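PDB 3FIU: NH(3)-dependent NAD(+) synthetase, which belongs to the NAD synthase family of the HUP clan and binds adenosine monophosphate, with pyrophosphate and magnesium in adjoining sites. Local coordinates for residues E84-F97 and A119-Y131. Sequence-based numbering, arbitrary orientation.
With AMP (adenosine monophosphate), chain G.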
loop_
_atom_site.group_PDB
_atom_site.type_symbol
_atom_site.label_atom_id
_atom_site.label_comp_id
_atom_site.label_asym_id
_atom_site.label_seq_id
_atom_site.Cartn_x
_atom_site.Cartn_y
_atom_site.Cartn_z
ATOM N N GLU A 84 -11.810 19.568 11.503
ATOM C CA GLU A 84 -10.455 19.863 11.062
ATOM C C GLU A 84 -10.244 19.364 9.619
ATOM O O GLU A 84 -10.656 18.260 9.263
ATOM C CB GLU A 84 -9.437 19.169 11.985
ATOM C CG GLU A 84 -7.984 19.688 11.794
ATOM C CD GLU A 84 -6.974 19.021 12.726
ATOM O OE1 GLU A 84 -7.393 18.465 13.783
ATOM O OE2 GLU A 84 -5.764 19.032 12.380
ATOM N N HIS A 85 -9.609 20.184 8.789
ATOM C CA HIS A 85 -9.364 19.782 7.409
ATOM C C HIS A 85 -8.208 20.546 6.804
ATOM O O HIS A 85 -7.858 21.634 7.267
ATOM C CB HIS A 85 -10.630 20.067 6.573
ATOM C CG HIS A 85 -10.986 21.518 6.558
ATOM N ND1 HIS A 85 -11.558 22.153 7.641
ATOM C CD2 HIS A 85 -10.770 22.476 5.627
ATOM C CE1 HIS A 85 -11.724 23.432 7.361
ATOM N NE2 HIS A 85 -11.261 23.653 6.142
ATOM N N TYR A 86 -7.628 19.993 5.752
ATOM C CA TYR A 86 -6.607 20.682 4.965
ATOM C C TYR A 86 -6.842 20.419 3.496
ATOM O O TYR A 86 -7.229 19.303 3.101
ATOM C CB TYR A 86 -5.204 20.192 5.370
ATOM C CG TYR A 86 -4.987 20.355 6.860
ATOM C CD1 TYR A 86 -5.391 19.352 7.756
ATOM C CD2 TYR A 86 -4.443 21.533 7.378
ATOM C CE1 TYR A 86 -5.252 19.504 9.107
ATOM C CE2 TYR A 86 -4.285 21.692 8.748
ATOM C CZ TYR A 86 -4.688 20.674 9.599
ATOM O OH TYR A 86 -4.569 20.826 10.953
ATOM N N THR A 87 -6.664 21.458 2.697
ATOM C CA THR A 87 -6.688 21.350 1.252
ATOM C C THR A 87 -5.287 21.515 0.719
ATOM O O THR A 87 -4.665 22.594 0.845
ATOM C CB THR A 87 -7.626 22.389 0.611
ATOM O OG1 THR A 87 -8.942 22.286 1.178
ATOM C CG2 THR A 87 -7.681 22.172 -0.923
ATOM N N ILE A 88 -4.770 20.457 0.123
ATOM C CA ILE A 88 -3.374 20.449 -0.348
ATOM C C ILE A 88 -3.293 19.956 -1.788
ATOM O O ILE A 88 -3.707 18.828 -2.083
ATOM C CB ILE A 88 -2.463 19.583 0.557
ATOM C CG1 ILE A 88 -2.460 20.121 1.988
ATOM C CG2 ILE A 88 -1.031 19.496 -0.012
ATOM C CD1 ILE A 88 -1.976 19.127 3.014
ATOM N N SER A 89 -2.768 20.793 -2.685
ATOM C CA SER A 89 -2.559 20.333 -4.060
ATOM C C SER A 89 -1.464 19.273 -4.076
ATOM O O SER A 89 -0.381 19.476 -3.513
ATOM C CB SER A 89 -2.143 21.459 -4.990
ATOM O OG SER A 89 -1.955 20.953 -6.311
ATOM N N ILE A 90 -1.743 18.156 -4.757
ATOM C CA ILE A 90 -0.757 17.100 -4.897
ATOM C C ILE A 90 0.042 17.315 -6.157
ATOM O O ILE A 90 0.937 16.514 -6.485
ATOM C CB ILE A 90 -1.408 15.658 -4.853
ATOM C CG1 ILE A 90 -2.246 15.389 -6.123
ATOM C CG2 ILE A 90 -2.238 15.518 -3.592
ATOM C CD1 ILE A 90 -2.622 13.927 -6.323
ATOM N N GLN A 91 -0.253 18.401 -6.873
ATOM C CA GLN A 91 0.379 18.600 -8.178
ATOM C C GLN A 91 1.922 18.730 -8.131
ATOM O O GLN A 91 2.608 18.118 -8.950
ATOM C CB GLN A 91 -0.298 19.747 -8.985
ATOM C CG GLN A 91 0.028 19.756 -10.508
ATOM C CD GLN A 91 -0.541 18.541 -11.226
ATOM O OE1 GLN A 91 -1.577 18.011 -10.830
ATOM N NE2 GLN A 91 0.154 18.074 -12.270
ATOM N N PRO A 92 2.475 19.554 -7.208
ATOM C CA PRO A 92 3.958 19.640 -7.110
ATOM C C PRO A 92 4.645 18.296 -6.885
ATOM O O PRO A 92 5.628 17.959 -7.569
ATOM C CB PRO A 92 4.186 20.548 -5.882
ATOM C CG PRO A 92 2.963 21.387 -5.831
ATOM C CD PRO A 92 1.812 20.508 -6.296
ATOM N N ALA A 93 4.145 17.538 -5.919
ATOM C CA ALA A 93 4.684 16.217 -5.637
ATOM C C ALA A 93 4.488 15.275 -6.832
ATOM O O ALA A 93 5.424 14.523 -7.220
ATOM C CB ALA A 93 4.038 15.661 -4.393
ATOM N N TYR A 94 3.304 15.337 -7.445
ATOM C CA TYR A 94 3.023 14.448 -8.586
ATOM C C TYR A 94 3.983 14.771 -9.770
ATOM O O TYR A 94 4.551 13.871 -10.390
ATOM C CB TYR A 94 1.524 14.484 -9.019
ATOM C CG TYR A 94 1.339 13.726 -10.296
ATOM C CD1 TYR A 94 1.182 14.395 -11.518
ATOM C CD2 TYR A 94 1.454 12.335 -10.314
ATOM C CE1 TYR A 94 1.099 13.679 -12.707
ATOM C CE2 TYR A 94 1.374 11.622 -11.495
ATOM C CZ TYR A 94 1.195 12.299 -12.685
ATOM O OH TYR A 94 1.117 11.555 -13.852
ATOM N N GLU A 95 4.165 16.054 -10.071
ATOM C CA GLU A 95 5.044 16.462 -11.172
ATOM C C GLU A 95 6.502 16.051 -10.934
ATOM O O GLU A 95 7.162 15.574 -11.858
ATOM C CB GLU A 95 4.890 17.961 -11.474
ATOM C CG GLU A 95 3.663 18.293 -12.327
ATOM C CD GLU A 95 3.990 18.310 -13.801
ATOM O OE1 GLU A 95 3.624 17.346 -14.511
ATOM O OE2 GLU A 95 4.653 19.279 -14.237
ATOM N N ALA A 96 6.981 16.192 -9.698
ATOM C CA ALA A 96 8.358 15.764 -9.395
ATOM C C ALA A 96 8.428 14.242 -9.597
ATOM O O ALA A 96 9.361 13.703 -10.215
ATOM C CB ALA A 96 8.742 16.146 -7.964
ATOM N N PHE A 97 7.415 13.542 -9.118
ATOM C CA PHE A 97 7.444 12.089 -9.263
ATOM C C PHE A 97 7.424 11.704 -10.754
ATOM O O PHE A 97 8.290 10.960 -11.244
ATOM C CB PHE A 97 6.286 11.429 -8.515
ATOM C CG PHE A 97 6.214 9.948 -8.733
ATOM C CD1 PHE A 97 7.087 9.071 -8.051
ATOM C CD2 PHE A 97 5.311 9.426 -9.657
ATOM C CE1 PHE A 97 7.016 7.663 -8.259
ATOM C CE2 PHE A 97 5.238 8.047 -9.888
ATOM C CZ PHE A 97 6.091 7.156 -9.174
ATOM N N ALA A 119 -0.643 6.620 -9.631
ATOM C CA ALA A 119 0.374 7.388 -8.890
ATOM C C ALA A 119 -0.286 8.435 -7.999
ATOM O O ALA A 119 0.105 8.623 -6.840
ATOM C CB ALA A 119 1.309 8.074 -9.841
ATOM N N GLN A 120 -1.297 9.122 -8.535
ATOM C CA GLN A 120 -1.981 10.144 -7.720
ATOM C C GLN A 120 -2.704 9.509 -6.552
ATOM O O GLN A 120 -2.718 10.073 -5.457
ATOM C CB GLN A 120 -2.908 11.023 -8.556
ATOM C CG GLN A 120 -2.147 11.805 -9.607
ATOM C CD GLN A 120 -3.003 12.714 -10.482
ATOM O OE1 GLN A 120 -2.472 13.573 -11.206
ATOM N NE2 GLN A 120 -4.293 12.541 -10.432
ATOM N N ALA A 121 -3.295 8.333 -6.752
ATOM C CA ALA A 121 -3.993 7.676 -5.636
ATOM C C ALA A 121 -3.025 7.271 -4.518
ATOM O O ALA A 121 -3.351 7.337 -3.362
ATOM C CB ALA A 121 -4.746 6.434 -6.131
ATOM N N ARG A 122 -1.826 6.849 -4.890
ATOM C CA ARG A 122 -0.823 6.450 -3.933
ATOM C C ARG A 122 -0.229 7.686 -3.235
ATOM O O ARG A 122 0.102 7.617 -2.079
ATOM C CB ARG A 122 0.270 5.673 -4.661
ATOM C CG ARG A 122 -0.283 4.313 -5.173
ATOM C CD ARG A 122 0.758 3.547 -5.984
ATOM N NE ARG A 122 0.128 2.277 -6.397
ATOM C CZ ARG A 122 0.099 1.792 -7.629
ATOM N NH1 ARG A 122 0.773 2.400 -8.603
ATOM N NH2 ARG A 122 -0.568 0.648 -7.865
ATOM N N LEU A 123 -0.087 8.790 -3.949
ATOM C CA LEU A 123 0.258 10.040 -3.260
ATOM C C LEU A 123 -0.765 10.398 -2.178
ATOM O O LEU A 123 -0.398 10.782 -1.053
ATOM C CB LEU A 123 0.376 11.202 -4.234
ATOM C CG LEU A 123 1.699 11.337 -4.969
ATOM C CD1 LEU A 123 1.575 12.490 -5.940
ATOM C CD2 LEU A 123 2.852 11.565 -3.979
ATOM N N ARG A 124 -2.054 10.280 -2.502
ATOM C CA ARG A 124 -3.080 10.557 -1.499
ATOM C C ARG A 124 -2.940 9.638 -0.283
ATOM O O ARG A 124 -3.082 10.089 0.830
ATOM C CB ARG A 124 -4.490 10.452 -2.114
ATOM C CG ARG A 124 -4.717 11.612 -3.118
ATOM C CD ARG A 124 -6.194 11.840 -3.513
ATOM N NE ARG A 124 -6.240 12.860 -4.566
ATOM C CZ ARG A 124 -6.327 12.608 -5.873
ATOM N NH1 ARG A 124 -6.435 11.362 -6.339
ATOM N NH2 ARG A 124 -6.316 13.615 -6.731
ATOM N N MET A 125 -2.651 8.356 -0.515
ATOM C CA MET A 125 -2.358 7.394 0.565
ATOM C C MET A 125 -1.227 7.916 1.452
ATOM O O MET A 125 -1.330 7.867 2.704
ATOM C CB MET A 125 -2.027 6.008 -0.020
ATOM C CG MET A 125 -1.696 4.907 1.038
ATOM S SD MET A 125 0.003 5.018 1.595
ATOM C CE MET A 125 0.948 4.396 0.187
ATOM N N MET A 126 -0.195 8.464 0.821
ATOM C CA MET A 126 0.960 8.999 1.553
ATOM C C MET A 126 0.539 10.162 2.458
ATOM O O MET A 126 0.903 10.204 3.623
ATOM C CB MET A 126 2.042 9.478 0.584
ATOM C CG MET A 126 2.822 8.314 -0.085
ATOM S SD MET A 126 4.189 8.847 -1.107
ATOM C CE MET A 126 5.154 9.833 0.047
ATOM N N TYR A 127 -0.231 11.096 1.906
ATOM C CA TYR A 127 -0.747 12.211 2.709
ATOM C C TYR A 127 -1.517 11.738 3.915
ATOM O O TYR A 127 -1.276 12.198 5.035
ATOM C CB TYR A 127 -1.617 13.155 1.862
ATOM C CG TYR A 127 -0.781 14.024 0.986
ATOM C CD1 TYR A 127 -0.093 15.130 1.516
ATOM C CD2 TYR A 127 -0.659 13.748 -0.382
ATOM C CE1 TYR A 127 0.688 15.940 0.690
ATOM C CE2 TYR A 127 0.106 14.528 -1.195
ATOM C CZ TYR A 127 0.795 15.615 -0.646
ATOM O OH TYR A 127 1.554 16.359 -1.481
ATOM N N LEU A 128 -2.491 10.865 3.681
ATOM C CA LEU A 128 -3.310 10.304 4.753
ATOM C C LEU A 128 -2.522 9.646 5.871
ATOM O O LEU A 128 -2.804 9.900 7.052
ATOM C CB LEU A 128 -4.345 9.310 4.186
ATOM C CG LEU A 128 -5.391 10.010 3.300
ATOM C CD1 LEU A 128 -6.117 8.971 2.481
ATOM C CD2 LEU A 128 -6.359 10.838 4.142
ATOM N N TYR A 129 -1.563 8.801 5.503
ATOM C CA TYR A 129 -0.673 8.133 6.456
ATOM C C TYR A 129 0.329 9.073 7.146
ATOM O O TYR A 129 0.660 8.848 8.281
ATOM C CB TYR A 129 0.024 6.915 5.784
ATOM C CG TYR A 129 -0.927 5.732 5.837
ATOM C CD1 TYR A 129 -1.804 5.459 4.770
ATOM C CD2 TYR A 129 -1.061 4.989 7.025
ATOM C CE1 TYR A 129 -2.748 4.420 4.865
ATOM C CE2 TYR A 129 -1.965 3.964 7.124
ATOM C CZ TYR A 129 -2.817 3.676 6.049
ATOM O OH TYR A 129 -3.745 2.645 6.175
ATOM N N ALA A 130 0.828 10.093 6.449
ATOM C CA ALA A 130 1.657 11.121 7.104
ATOM C C ALA A 130 0.858 11.824 8.202
ATOM O O ALA A 130 1.371 12.048 9.321
ATOM C CB ALA A 130 2.170 12.161 6.084
ATOM N N TYR A 131 -0.384 12.206 7.885
ATOM C CA TYR A 131 -1.248 12.834 8.903
ATOM C C TYR A 131 -1.541 11.870 10.057
ATOM O O TYR A 131 -1.374 12.208 11.232
ATOM C CB TYR A 131 -2.582 13.313 8.296
ATOM C CG TYR A 131 -3.403 14.090 9.311
ATOM C CD1 TYR A 131 -3.261 15.467 9.435
ATOM C CD2 TYR A 131 -4.275 13.431 10.180
ATOM C CE1 TYR A 131 -3.991 16.182 10.391
ATOM C CE2 TYR A 131 -5.007 14.135 11.141
ATOM C CZ TYR A 131 -4.843 15.516 11.248
ATOM O OH TYR A 131 -5.569 16.230 12.192
HETATM P P AMP G . -12.958 7.059 -6.307
HETATM O O1P AMP G . -13.749 5.868 -5.797
HETATM O O2P AMP G . -11.759 6.632 -7.169
HETATM O O3P AMP G . -13.700 8.215 -6.880
HETATM O "O5'" AMP G . -12.167 7.652 -5.014
HETATM C "C5'" AMP G . -11.583 6.732 -4.069
HETATM C "C4'" AMP G . -11.196 7.515 -2.826
HETATM O "O4'" AMP G . -9.994 8.267 -3.035
HETATM C "C3'" AMP G . -12.216 8.575 -2.433
HETATM O "O3'" AMP G . -13.278 7.949 -1.727
HETATM C "C2'" AMP G . -11.380 9.492 -1.545
HETATM O "O2'" AMP G . -11.302 8.988 -0.193
HETATM C "C1'" AMP G . -10.005 9.440 -2.215
HETATM N N9 AMP G . -9.875 10.603 -3.124
HETATM C C8 AMP G . -10.062 10.624 -4.471
HETATM N N7 AMP G . -9.872 11.872 -4.975
HETATM C C5 AMP G . -9.590 12.672 -3.918
HETATM C C6 AMP G . -9.263 14.100 -3.748
HETATM N N6 AMP G . -9.264 14.938 -4.811
HETATM N N1 AMP G . -9.003 14.498 -2.489
HETATM C C2 AMP G . -9.024 13.690 -1.410
HETATM N N3 AMP G . -9.297 12.357 -1.482
HETATM C C4 AMP G . -9.575 11.833 -2.709
HETATM O O HOH W 1 2.422 18.359 -3.775
#
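I90, just before helix 91-97, packs against helix 119-131 through two branches. Its CG2 rests obliquely on the Y127 ring, 3.5 Å from Y127 CE2, while CD1 packs against Q120 CB and lies over one face of the R124 guanidinium, 3.7 Å from R124 NH2. CG1 stands between the backbone N and the carbonyl carbon (chi1 70°), and this rotation lets CG2 meet Y127 while the CG1-CD1 arm reaches Q120 and R124. L123 puts CD1 3.7 Å from Y94 CB, I88 CG2 adds to the cover of Y127, and small A119 fits where Y94 and F97 converge, its CB near CE2 of each ring.

Among the flat groups, Y94 takes Q120 over one face: Q120 CG makes a CH-pi contact 4.1 Å from the ring centroid, and the extended chain carries OE1 above the ring centre with the amide plane turned 85° from it. On the guanidinium face opposite I90 lies the adenine of AMP, with R124 NE 3.4 Å from AMP C6. The flat guanidinium can lie between adenine and I90 CD1, while NE bonds to L61 O and so helps fix its position.

These elements belong to the parallel sheet of the alpha/beta HUP fold, strand order 3-2-1-4, and its helices; helix 113-135 leads into strand 137-139, and strand 84-87 is the sheet's outermost on the other side.

Polar links lie at two places. E84 OE2 accepts a bond from Y86 OH at 2.6 Å; Y131 OH lies 2.8 Å from E84 OE2, at best a weak bond whose proton may go elsewhere, since the hydroxyl is bonded more strongly to T57 OG1. Farther along, a water joins S89 O and A93 N to Y127 OH, whose hydroxyl also pairs with S100 of the second subunit, and S89 OG caps Q91 N at the helix start.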